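PDB 2GAN: 182aa long hypothetical protein from Pyrococcus horikoshii, which is of unknown function but, as a member of the GNAT family, probably transfers an acetyl group from acetyl-coenzyme A to an acceptor not yet identified. Local coordinates for residues A[1-7]-A[69-75]; A[21-26]-A[44-50]; A[84-88]-A[134-140]. All coordinates share one frame; numbering follows the deposited sequence.

How the contacts relate
From the N terminus, strand 2-6 comes first and pairs with strand 68-74; this pairing, contact 1, closes the long loop that holds helices 14-27 and 47-65. Contact 2 falls wholly within that loop, packing the first of these helices against the loop leading into the second and its first turn. The chain then turns from strand 68-74 into strand 78-85, whose end meets the end of helix 123-137 in contact 3, closing a separate, later loop that contains strand 106-114 and most of that helix. Contacts 1 and 3 share the mixed sheet and touch through Tyr70, which reaches both Leu84 and Arg134, whereas contact 2 lies on the far side of the chain's centre from contact 3.

Contact 1: residues A[1-7]-A[69-75]; sequences MEGVKKI and LYTYQKD. With SO4 (sulfate ion), chain E.
Strand 2-6 runs antiparallel to strand 69-74, their axes 4.6 Å apart at closest and 152° between directions, with Gly3-Gln73 and Lys5-Thr71 as hydrogen-bonded pairs. Lys5 N donates to Thr71 O at 2.8 Å, and Ile7 N to Leu69 O carries the pairing on at one end. At the other, the terminal amine Met1 N forms a salt bridge with Asp75 OD2 at 2.8 Å, meeting the syn side of the carboxylate, while Asp75 N returns a bond to Met1 O.

The Tyr72 ring lies across Gly3: CG is anti to the backbone N (chi1 -171°), which carries the ring toward the neighbouring strand, and Gly3 CA sits 4.2 Å from the ring centroid over one face. Glycine suits the place, because at its backbone angles a CB would collide with the carbonyl oxygen of Glu2. Beyond it the Glu2 chain passes the phenol, CD 3.2 Å from Tyr72 OH, its carboxylate tilted 66° from the ring. This pairing adds strand 2-6 as an edge strand of the mixed sheet of a GNAT fold, with helix 123-137 covering the face that carries Val4, Tyr70 and Tyr72.

Also on this face, the aliphatic part of Lys6 runs obliquely past the Tyr70 ring, CG 3.6 Å from CE1, while the phenol OH bonds Glu68. Thr71 lies on the other face, and the Ile7 side chain crosses it at about a right angle, CG1 3.7 Å from Thr71 CG2; both are beta-branched and compact. A water links Met1 N, Lys74 NZ and a sulfate, which Lys74 NZ also bonds weakly.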
loop_
_atom_site.group_PDB
_atom_site.type_symbol
_atom_site.label_atom_id
_atom_site.label_comp_id
_atom_site.label_asym_id
_atom_site.label_seq_id
_atom_site.Cartn_x
_atom_site.Cartn_y
_atom_site.Cartn_z
HETATM N N MSE A 1 2.887 -23.679 -21.666
HETATM C CA MSE A 1 4.333 -23.445 -21.380
HETATM C C MSE A 1 4.544 -22.096 -20.708
HETATM O O MSE A 1 3.900 -21.105 -21.052
HETATM C CB MSE A 1 5.149 -23.496 -22.673
HETATM C CG MSE A 1 5.325 -24.885 -23.257
HETATM SE SE MSE A 1 6.328 -24.845 -24.910
HETATM C CE MSE A 1 7.995 -24.132 -24.235
ATOM N N GLU A 2 5.462 -22.061 -19.751
ATOM C CA GLU A 2 5.746 -20.832 -19.029
ATOM C C GLU A 2 7.143 -20.891 -18.426
ATOM O O GLU A 2 7.818 -21.919 -18.511
ATOM C CB GLU A 2 4.699 -20.631 -17.927
ATOM C CG GLU A 2 4.663 -21.742 -16.885
ATOM C CD GLU A 2 3.500 -21.601 -15.925
ATOM O OE1 GLU A 2 3.466 -22.313 -14.901
ATOM O OE2 GLU A 2 2.606 -20.779 -16.198
ATOM N N GLY A 3 7.570 -19.789 -17.817
ATOM C CA GLY A 3 8.884 -19.745 -17.206
ATOM C C GLY A 3 9.555 -18.392 -17.344
ATOM O O GLY A 3 9.045 -17.496 -18.026
ATOM N N VAL A 4 10.706 -18.248 -16.690
ATOM C CA VAL A 4 11.479 -17.014 -16.729
ATOM C C VAL A 4 12.198 -16.918 -18.063
ATOM O O VAL A 4 12.741 -17.900 -18.555
ATOM C CB VAL A 4 12.523 -16.989 -15.604
ATOM C CG1 VAL A 4 13.372 -15.729 -15.700
ATOM C CG2 VAL A 4 11.823 -17.053 -14.256
ATOM N N LYS A 5 12.199 -15.743 -18.663
ATOM C CA LYS A 5 12.879 -15.611 -19.932
ATOM C C LYS A 5 13.578 -14.270 -20.002
ATOM O O LYS A 5 12.983 -13.226 -19.724
ATOM C CB LYS A 5 11.885 -15.769 -21.080
ATOM C CG LYS A 5 12.514 -15.742 -22.457
ATOM C CD LYS A 5 11.517 -16.200 -23.506
ATOM C CE LYS A 5 12.112 -16.134 -24.902
ATOM N NZ LYS A 5 12.401 -14.731 -25.318
ATOM N N LYS A 6 14.854 -14.306 -20.364
ATOM C CA LYS A 6 15.647 -13.093 -20.463
ATOM C C LYS A 6 15.333 -12.404 -21.784
ATOM O O LYS A 6 15.101 -13.068 -22.788
ATOM C CB LYS A 6 17.136 -13.441 -20.401
ATOM C CG LYS A 6 18.068 -12.239 -20.268
ATOM C CD LYS A 6 19.498 -12.701 -20.066
ATOM C CE LYS A 6 20.440 -11.554 -19.714
ATOM N NZ LYS A 6 20.616 -10.569 -20.821
ATOM N N ILE A 7 15.300 -11.078 -21.776
ATOM C CA ILE A 7 15.047 -10.347 -23.010
ATOM C C ILE A 7 16.383 -9.811 -23.530
ATOM O O ILE A 7 16.991 -8.930 -22.921
ATOM C CB ILE A 7 14.092 -9.156 -22.808
ATOM C CG1 ILE A 7 12.799 -9.601 -22.103
ATOM C CG2 ILE A 7 13.769 -8.542 -24.164
ATOM C CD1 ILE A 7 11.977 -10.652 -22.855
ATOM N N LEU A 69 17.000 -7.388 -18.310
ATOM C CA LEU A 69 15.551 -7.398 -18.139
ATOM C C LEU A 69 15.048 -8.834 -18.194
ATOM O O LEU A 69 15.321 -9.565 -19.141
ATOM C CB LEU A 69 14.861 -6.589 -19.245
ATOM C CG LEU A 69 13.328 -6.737 -19.280
ATOM C CD1 LEU A 69 12.748 -6.222 -17.965
ATOM C CD2 LEU A 69 12.739 -5.968 -20.456
ATOM N N TYR A 70 14.304 -9.231 -17.174
ATOM C CA TYR A 70 13.768 -10.573 -17.120
ATOM C C TYR A 70 12.256 -10.502 -17.097
ATOM O O TYR A 70 11.678 -9.547 -16.585
ATOM C CB TYR A 70 14.306 -11.298 -15.885
ATOM C CG TYR A 70 15.783 -11.601 -15.974
ATOM C CD1 TYR A 70 16.246 -12.701 -16.693
ATOM C CD2 TYR A 70 16.723 -10.778 -15.355
ATOM C CE1 TYR A 70 17.613 -12.979 -16.793
ATOM C CE2 TYR A 70 18.088 -11.048 -15.448
ATOM C CZ TYR A 70 18.528 -12.149 -16.169
ATOM O OH TYR A 70 19.881 -12.412 -16.252
ATOM N N THR A 71 11.609 -11.495 -17.689
ATOM C CA THR A 71 10.159 -11.511 -17.711
ATOM C C THR A 71 9.687 -12.914 -17.469
ATOM O O THR A 71 10.408 -13.877 -17.722
ATOM C CB THR A 71 9.586 -11.111 -19.086
ATOM O OG1 THR A 71 9.967 -12.098 -20.052
ATOM C CG2 THR A 71 10.090 -9.749 -19.516
ATOM N N TYR A 72 8.468 -13.033 -16.970
ATOM C CA TYR A 72 7.898 -14.347 -16.784
ATOM C C TYR A 72 6.908 -14.401 -17.926
ATOM O O TYR A 72 6.060 -13.519 -18.069
ATOM C CB TYR A 72 7.189 -14.477 -15.435
ATOM C CG TYR A 72 6.784 -15.906 -15.123
ATOM C CD1 TYR A 72 5.583 -16.433 -15.596
ATOM C CD2 TYR A 72 7.620 -16.741 -14.375
ATOM C CE1 TYR A 72 5.220 -17.754 -15.331
ATOM C CE2 TYR A 72 7.273 -18.065 -14.107
ATOM C CZ TYR A 72 6.072 -18.565 -14.588
ATOM O OH TYR A 72 5.731 -19.874 -14.330
ATOM N N GLN A 73 7.049 -15.405 -18.777
ATOM C CA GLN A 73 6.157 -15.539 -19.908
ATOM C C GLN A 73 5.395 -16.848 -19.858
ATOM O O GLN A 73 5.890 -17.867 -19.364
ATOM C CB GLN A 73 6.939 -15.454 -21.224
ATOM C CG GLN A 73 7.681 -14.134 -21.432
ATOM C CD GLN A 73 8.294 -14.002 -22.822
ATOM O OE1 GLN A 73 9.107 -13.103 -23.074
ATOM N NE2 GLN A 73 7.903 -14.894 -23.733
ATOM N N LYS A 74 4.172 -16.796 -20.365
ATOM C CA LYS A 74 3.310 -17.957 -20.442
ATOM C C LYS A 74 2.885 -17.992 -21.898
ATOM O O LYS A 74 2.207 -17.079 -22.372
ATOM C CB LYS A 74 2.078 -17.785 -19.557
ATOM C CG LYS A 74 1.266 -19.062 -19.379
ATOM C CD LYS A 74 0.042 -18.813 -18.507
ATOM C CE LYS A 74 -0.463 -20.093 -17.841
ATOM N NZ LYS A 74 -0.763 -21.182 -18.814
ATOM N N ASP A 75 3.307 -19.024 -22.617
ATOM C CA ASP A 75 2.946 -19.139 -24.018
ATOM C C ASP A 75 3.309 -17.862 -24.781
ATOM O O ASP A 75 2.471 -17.292 -25.475
ATOM C CB ASP A 75 1.442 -19.432 -24.133
ATOM C CG ASP A 75 1.069 -20.793 -23.549
ATOM O OD1 ASP A 75 -0.120 -21.007 -23.235
ATOM O OD2 ASP A 75 1.964 -21.653 -23.416
HETATM S S SO4 E . -2.570 -24.292 -18.831
HETATM O O1 SO4 E . -3.448 -23.875 -17.721
HETATM O O2 SO4 E . -1.214 -24.555 -18.316
HETATM O O3 SO4 E . -2.519 -23.223 -19.841
HETATM O O4 SO4 E . -3.109 -25.521 -19.447
HETATM O O HOH W 1 1.567 -23.170 -18.852
HETATM O O HOH W 2 9.947 -12.385 -25.392
HETATM O O HOH W 3 18.372 -8.087 -20.985
#

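Contact 2: residues A[21-26]-A[44-50]; sequences MFRIYR and PNDFNGF. Unlike the reference sequence in segment 44-50: Asn48 (reference Asp).
Phe22 of helix 14-27 lies with one ring face under the first turn of helix 47-65. Phe47 CB stands over that face, 3.6 Å from the centroid, and the Phe47 ring brings its edge to the same ring in a T-shaped pair, planes at 88°. Phe47 CD2 comes 3.4 Å from Phe22 CD2. A chi1 of 171° carries the Phe22 ring out from its helix, on the side away from its own N, to reach this turn.

Phe50, about one turn after Phe47, sets one side of its ring against helix 14-27, meeting both Phe22 and Tyr25. Phe22 CA sits over one face of the Phe50 ring, whereas Phe50 CD1 lies over a face of Tyr25, 3.5 Å from its CG; the two planes meet obliquely, at 44°. Met21 CB meets Phe50 CZ at 3.9 Å. Pro44 closes the group from the loop side, its CA 3.6 Å from Tyr25 CE1, a compact ring fitting beside the aromatic one. Phe22, Tyr25, Phe47 and Phe50 thus form an aromatic cluster that joins helix 14-27 to the start of helix 47-65 in the GNAT fold.

Further out, Asp46 is the N-cap of helix 47-65: its OD2 accepts from Gly49 N at 3.0 Å, approached from above the carboxylate plane, which fixes the turn that presents Phe47 and Phe50. Tyr25 OH is held by Pro42 O, and Tyr54 stacks on Phe50.

No hydrogen bond crosses between the segments, so cohesion here rests on the fit of apolar and aromatic groups.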
loop_
_atom_site.group_PDB
_atom_site.type_symbol
_atom_site.label_atom_id
_atom_site.label_comp_id
_atom_site.label_asym_id
_atom_site.label_seq_id
_atom_site.Cartn_x
_atom_site.Cartn_y
_atom_site.Cartn_z
HETATM N N MSE A 21 1.968 -2.249 -18.144
HETATM C CA MSE A 21 2.060 -1.218 -17.121
HETATM C C MSE A 21 0.773 -0.406 -16.992
HETATM O O MSE A 21 0.444 0.076 -15.904
HETATM C CB MSE A 21 3.257 -0.295 -17.394
HETATM C CG MSE A 21 4.605 -1.008 -17.286
HETATM SE SE MSE A 21 4.843 -1.880 -15.550
HETATM C CE MSE A 21 5.897 -0.519 -14.696
ATOM N N PHE A 22 0.044 -0.252 -18.091
ATOM C CA PHE A 22 -1.214 0.494 -18.048
ATOM C C PHE A 22 -2.278 -0.301 -17.300
ATOM O O PHE A 22 -3.028 0.248 -16.490
ATOM C CB PHE A 22 -1.722 0.794 -19.456
ATOM C CG PHE A 22 -3.113 1.358 -19.486
ATOM C CD1 PHE A 22 -3.404 2.563 -18.848
ATOM C CD2 PHE A 22 -4.137 0.675 -20.130
ATOM C CE1 PHE A 22 -4.697 3.078 -18.847
ATOM C CE2 PHE A 22 -5.436 1.180 -20.135
ATOM C CZ PHE A 22 -5.718 2.384 -19.494
ATOM N N ARG A 23 -2.346 -1.597 -17.573
ATOM C CA ARG A 23 -3.329 -2.433 -16.905
ATOM C C ARG A 23 -3.070 -2.398 -15.402
ATOM O O ARG A 23 -3.998 -2.424 -14.598
ATOM C CB ARG A 23 -3.282 -3.859 -17.483
ATOM C CG ARG A 23 -3.841 -3.933 -18.917
ATOM C CD ARG A 23 -3.722 -5.317 -19.558
ATOM N NE ARG A 23 -4.352 -6.348 -18.739
ATOM C CZ ARG A 23 -3.687 -7.288 -18.071
ATOM N NH1 ARG A 23 -2.367 -7.346 -18.128
ATOM N NH2 ARG A 23 -4.348 -8.154 -17.315
ATOM N N ILE A 24 -1.804 -2.298 -15.022
ATOM C CA ILE A 24 -1.452 -2.224 -13.608
ATOM C C ILE A 24 -1.852 -0.856 -13.053
ATOM O O ILE A 24 -2.351 -0.749 -11.935
ATOM C CB ILE A 24 0.051 -2.445 -13.418
ATOM C CG1 ILE A 24 0.378 -3.901 -13.765
ATOM C CG2 ILE A 24 0.466 -2.113 -11.988
ATOM C CD1 ILE A 24 1.840 -4.166 -13.989
ATOM N N TYR A 25 -1.627 0.185 -13.851
ATOM C CA TYR A 25 -1.972 1.549 -13.464
ATOM C C TYR A 25 -3.474 1.638 -13.223
ATOM O O TYR A 25 -3.925 2.339 -12.324
ATOM C CB TYR A 25 -1.572 2.525 -14.575
ATOM C CG TYR A 25 -1.725 3.994 -14.237
ATOM C CD1 TYR A 25 -2.728 4.769 -14.827
ATOM C CD2 TYR A 25 -0.823 4.625 -13.376
ATOM C CE1 TYR A 25 -2.819 6.141 -14.574
ATOM C CE2 TYR A 25 -0.901 5.991 -13.119
ATOM C CZ TYR A 25 -1.900 6.747 -13.725
ATOM O OH TYR A 25 -1.934 8.111 -13.517
ATOM N N ARG A 26 -4.247 0.929 -14.032
ATOM C CA ARG A 26 -5.698 0.940 -13.894
ATOM C C ARG A 26 -6.129 0.053 -12.723
ATOM O O ARG A 26 -6.921 0.468 -11.879
ATOM C CB ARG A 26 -6.340 0.454 -15.195
ATOM C CG ARG A 26 -7.866 0.527 -15.254
ATOM C CD ARG A 26 -8.345 0.050 -16.620
ATOM N NE ARG A 26 -7.966 -1.344 -16.878
ATOM C CZ ARG A 26 -7.997 -1.930 -18.074
ATOM N NH1 ARG A 26 -8.386 -1.247 -19.144
ATOM N NH2 ARG A 26 -7.645 -3.202 -18.204
ATOM N N PRO A 44 -6.712 6.703 -14.227
ATOM C CA PRO A 44 -6.273 5.307 -14.333
ATOM C C PRO A 44 -6.873 4.535 -15.508
ATOM O O PRO A 44 -6.323 3.525 -15.932
ATOM C CB PRO A 44 -6.661 4.716 -12.974
ATOM C CG PRO A 44 -7.830 5.549 -12.560
ATOM C CD PRO A 44 -7.382 6.942 -12.938
ATOM N N ASN A 45 -7.997 5.010 -16.031
ATOM C CA ASN A 45 -8.632 4.346 -17.162
ATOM C C ASN A 45 -8.250 5.015 -18.483
ATOM O O ASN A 45 -8.694 4.593 -19.548
ATOM C CB ASN A 45 -10.155 4.355 -17.004
ATOM C CG ASN A 45 -10.617 3.681 -15.726
ATOM O OD1 ASN A 45 -10.321 2.508 -15.482
ATOM N ND2 ASN A 45 -11.348 4.421 -14.900
ATOM N N ASP A 46 -7.425 6.052 -18.407
ATOM C CA ASP A 46 -6.994 6.785 -19.596
ATOM C C ASP A 46 -5.647 6.292 -20.126
ATOM O O ASP A 46 -4.593 6.736 -19.669
ATOM C CB ASP A 46 -6.908 8.284 -19.270
ATOM C CG ASP A 46 -6.387 9.109 -20.430
ATOM O OD1 ASP A 46 -6.037 10.282 -20.198
ATOM O OD2 ASP A 46 -6.331 8.593 -21.567
ATOM N N PHE A 47 -5.688 5.382 -21.094
ATOM C CA PHE A 47 -4.468 4.831 -21.681
ATOM C C PHE A 47 -3.627 5.874 -22.413
ATOM O O PHE A 47 -2.419 5.965 -22.188
ATOM C CB PHE A 47 -4.802 3.671 -22.635
ATOM C CG PHE A 47 -3.612 3.162 -23.415
ATOM C CD1 PHE A 47 -3.254 3.752 -24.631
ATOM C CD2 PHE A 47 -2.824 2.123 -22.912
ATOM C CE1 PHE A 47 -2.134 3.317 -25.334
ATOM C CE2 PHE A 47 -1.699 1.677 -23.603
ATOM C CZ PHE A 47 -1.350 2.275 -24.817
ATOM N N ASN A 48 -4.259 6.654 -23.286
ATOM C CA ASN A 48 -3.540 7.682 -24.039
ATOM C C ASN A 48 -2.784 8.618 -23.099
ATOM O O ASN A 48 -1.622 8.942 -23.336
ATOM C CB ASN A 48 -4.506 8.498 -24.908
ATOM C CG ASN A 48 -5.272 7.638 -25.904
ATOM O OD1 ASN A 48 -4.701 6.763 -26.563
ATOM N ND2 ASN A 48 -6.571 7.895 -26.031
ATOM N N GLY A 49 -3.443 9.052 -22.033
ATOM C CA GLY A 49 -2.793 9.943 -21.090
ATOM C C GLY A 49 -1.644 9.247 -20.381
ATOM O O GLY A 49 -0.607 9.855 -20.119
ATOM N N PHE A 50 -1.824 7.964 -20.075
ATOM C CA PHE A 50 -0.788 7.205 -19.397
ATOM C C PHE A 50 0.426 7.102 -20.298
ATOM O O PHE A 50 1.533 7.447 -19.903
ATOM C CB PHE A 50 -1.279 5.799 -19.057
ATOM C CG PHE A 50 -0.235 4.938 -18.398
ATOM C CD1 PHE A 50 0.058 5.084 -17.043
ATOM C CD2 PHE A 50 0.462 3.984 -19.132
ATOM C CE1 PHE A 50 1.036 4.285 -16.429
ATOM C CE2 PHE A 50 1.442 3.182 -18.530
ATOM C CZ PHE A 50 1.728 3.331 -17.179
#

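Contact 3: residues A[84-88]-A[134-140]; sequences LVYKR and RLRSLGK
Tyr86 lies broadside to Leu138, whose CD1 methyl stands over the centre of the phenol ring, 3.4 Å from the centroid and 13° off its normal, a CH-pi contact. In this GNAT fold, the contact joins the end of strand 78-85, with the residues just after it, to the C-terminal end of helix 123-137, which packs on the sheet. Tyr86 CG is wedged between the backbone N and the carbonyl carbon (chi1 60°), and this directs the ring at the helix end; a flat aromatic group thus offers its face to a branched aliphatic tip, the two side chains crossing at about a right angle. Leu135 CD2 touches the same ring at CD2, 4.0 Å away.

Deeper in, Leu84 forks between two helix residues. Its CD2 meets Leu135 CG at 4.0 Å, where the two leucines lie alongside, running antiparallel, and its CD1 rests on the aliphatic part of Arg134, 3.4 Å from CG. Arginine serves both needs here: its methylenes cover the leucine, and its guanidinium, with Leu138 CD2 over one face, reaches Glu68. Glu68 OE1 takes both the salt bridge from Arg134 NH2 and the hydrogen bond of Tyr86 OH, linking the two segments through a shared acceptor.

At the outer edge, Arg88 NH2 and Lys140 NZ approach to 4.0 Å, like charges probably eased by Glu104, which forms salt bridges to both. The helix finishes in a Schellman motif, with Gly139 at C-prime, where the backbone takes a positive phi that glycine adopts easily. There Gly139 N bonds Arg136 O, and Lys140 N reaches back to Leu135 O at 3.1 Å.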
loop_
_atom_site.group_PDB
_atom_site.type_symbol
_atom_site.label_atom_id
_atom_site.label_comp_id
_atom_site.label_asym_id
_atom_site.label_seq_id
_atom_site.Cartn_x
_atom_site.Cartn_y
_atom_site.Cartn_z
ATOM N N LEU A 84 17.420 -5.588 -13.598
ATOM C CA LEU A 84 18.611 -5.444 -12.767
ATOM C C LEU A 84 19.498 -4.323 -13.275
ATOM O O LEU A 84 19.708 -4.186 -14.486
ATOM C CB LEU A 84 19.420 -6.727 -12.787
ATOM C CG LEU A 84 18.589 -7.940 -12.393
ATOM C CD1 LEU A 84 19.469 -9.183 -12.476
ATOM C CD2 LEU A 84 18.022 -7.741 -10.993
ATOM N N VAL A 85 20.015 -3.526 -12.349
ATOM C CA VAL A 85 20.920 -2.443 -12.692
ATOM C C VAL A 85 22.152 -2.627 -11.828
ATOM O O VAL A 85 22.059 -2.611 -10.601
ATOM C CB VAL A 85 20.310 -1.040 -12.426
ATOM C CG1 VAL A 85 21.349 0.034 -12.696
ATOM C CG2 VAL A 85 19.102 -0.815 -13.339
ATOM N N TYR A 86 23.300 -2.820 -12.471
ATOM C CA TYR A 86 24.546 -3.033 -11.736
ATOM C C TYR A 86 25.818 -2.535 -12.446
ATOM O O TYR A 86 26.892 -2.542 -11.850
ATOM C CB TYR A 86 24.677 -4.525 -11.402
ATOM C CG TYR A 86 24.707 -5.411 -12.624
ATOM C CD1 TYR A 86 25.899 -5.635 -13.320
ATOM C CD2 TYR A 86 23.534 -5.987 -13.117
ATOM C CE1 TYR A 86 25.919 -6.411 -14.481
ATOM C CE2 TYR A 86 23.542 -6.765 -14.275
ATOM C CZ TYR A 86 24.735 -6.970 -14.951
ATOM O OH TYR A 86 24.744 -7.735 -16.090
ATOM N N LYS A 87 25.704 -2.093 -13.700
ATOM C CA LYS A 87 26.875 -1.602 -14.436
ATOM C C LYS A 87 27.180 -0.135 -14.151
ATOM O O LYS A 87 26.532 0.764 -14.691
ATOM C CB LYS A 87 26.696 -1.757 -15.943
ATOM C CG LYS A 87 26.537 -3.176 -16.426
ATOM C CD LYS A 87 26.457 -3.215 -17.943
ATOM C CE LYS A 87 25.926 -4.552 -18.431
ATOM N NZ LYS A 87 26.711 -5.704 -17.926
ATOM N N ARG A 88 28.190 0.089 -13.315
ATOM C CA ARG A 88 28.628 1.425 -12.929
ATOM C C ARG A 88 27.482 2.309 -12.435
ATOM O O ARG A 88 27.111 3.290 -13.082
ATOM C CB ARG A 88 29.356 2.101 -14.100
ATOM C CG ARG A 88 30.885 2.216 -13.916
ATOM C CD ARG A 88 31.650 0.953 -14.322
ATOM N NE ARG A 88 31.227 -0.239 -13.589
ATOM C CZ ARG A 88 31.362 -0.397 -12.279
ATOM N NH1 ARG A 88 31.917 0.562 -11.547
ATOM N NH2 ARG A 88 30.927 -1.509 -11.698
ATOM N N ARG A 134 20.700 -13.790 -9.326
ATOM C CA ARG A 134 21.466 -13.300 -10.458
ATOM C C ARG A 134 22.450 -12.242 -9.960
ATOM O O ARG A 134 23.640 -12.312 -10.247
ATOM C CB ARG A 134 20.534 -12.712 -11.515
ATOM C CG ARG A 134 21.245 -12.020 -12.668
ATOM C CD ARG A 134 22.196 -12.950 -13.396
ATOM N NE ARG A 134 22.859 -12.236 -14.484
ATOM C CZ ARG A 134 23.849 -12.730 -15.215
ATOM N NH1 ARG A 134 24.309 -13.949 -14.985
ATOM N NH2 ARG A 134 24.385 -11.999 -16.175
ATOM N N LEU A 135 21.956 -11.273 -9.197
ATOM C CA LEU A 135 22.829 -10.232 -8.676
ATOM C C LEU A 135 23.949 -10.833 -7.835
ATOM O O LEU A 135 25.114 -10.482 -8.009
ATOM C CB LEU A 135 22.033 -9.222 -7.855
ATOM C CG LEU A 135 21.209 -8.241 -8.696
ATOM C CD1 LEU A 135 20.435 -7.342 -7.770
ATOM C CD2 LEU A 135 22.126 -7.412 -9.607
ATOM N N ARG A 136 23.596 -11.747 -6.934
ATOM C CA ARG A 136 24.591 -12.399 -6.093
ATOM C C ARG A 136 25.684 -13.054 -6.933
ATOM O O ARG A 136 26.868 -12.889 -6.659
ATOM C CB ARG A 136 23.928 -13.446 -5.185
ATOM C CG ARG A 136 23.322 -12.854 -3.921
ATOM C CD ARG A 136 22.561 -13.889 -3.111
ATOM N NE ARG A 136 23.374 -15.052 -2.747
ATOM C CZ ARG A 136 24.291 -15.072 -1.780
ATOM N NH1 ARG A 136 24.535 -13.986 -1.056
ATOM N NH2 ARG A 136 24.961 -16.190 -1.533
ATOM N N SER A 137 25.292 -13.778 -7.971
ATOM C CA SER A 137 26.273 -14.442 -8.816
ATOM C C SER A 137 27.172 -13.422 -9.500
ATOM O O SER A 137 28.171 -13.787 -10.111
ATOM C CB SER A 137 25.573 -15.281 -9.880
ATOM O OG SER A 137 25.001 -14.438 -10.860
ATOM N N LEU A 138 26.803 -12.146 -9.415
ATOM C CA LEU A 138 27.588 -11.075 -10.022
ATOM C C LEU A 138 28.397 -10.361 -8.940
ATOM O O LEU A 138 29.049 -9.352 -9.207
ATOM C CB LEU A 138 26.669 -10.065 -10.736
ATOM C CG LEU A 138 25.823 -10.543 -11.927
ATOM C CD1 LEU A 138 25.060 -9.360 -12.547
ATOM C CD2 LEU A 138 26.719 -11.178 -12.969
ATOM N N GLY A 139 28.349 -10.900 -7.723
ATOM C CA GLY A 139 29.069 -10.319 -6.606
ATOM C C GLY A 139 28.452 -9.028 -6.095
ATOM O O GLY A 139 29.147 -8.200 -5.496
ATOM N N LYS A 140 27.148 -8.851 -6.322
ATOM C CA LYS A 140 26.442 -7.636 -5.890
ATOM C C LYS A 140 25.386 -7.884 -4.817
ATOM O O LYS A 140 24.823 -8.963 -4.731
ATOM C CB LYS A 140 25.719 -6.979 -7.078
ATOM C CG LYS A 140 26.525 -6.829 -8.356
ATOM C CD LYS A 140 27.618 -5.788 -8.241
ATOM C CE LYS A 140 28.343 -5.637 -9.575
ATOM N NZ LYS A 140 29.238 -4.463 -9.580
#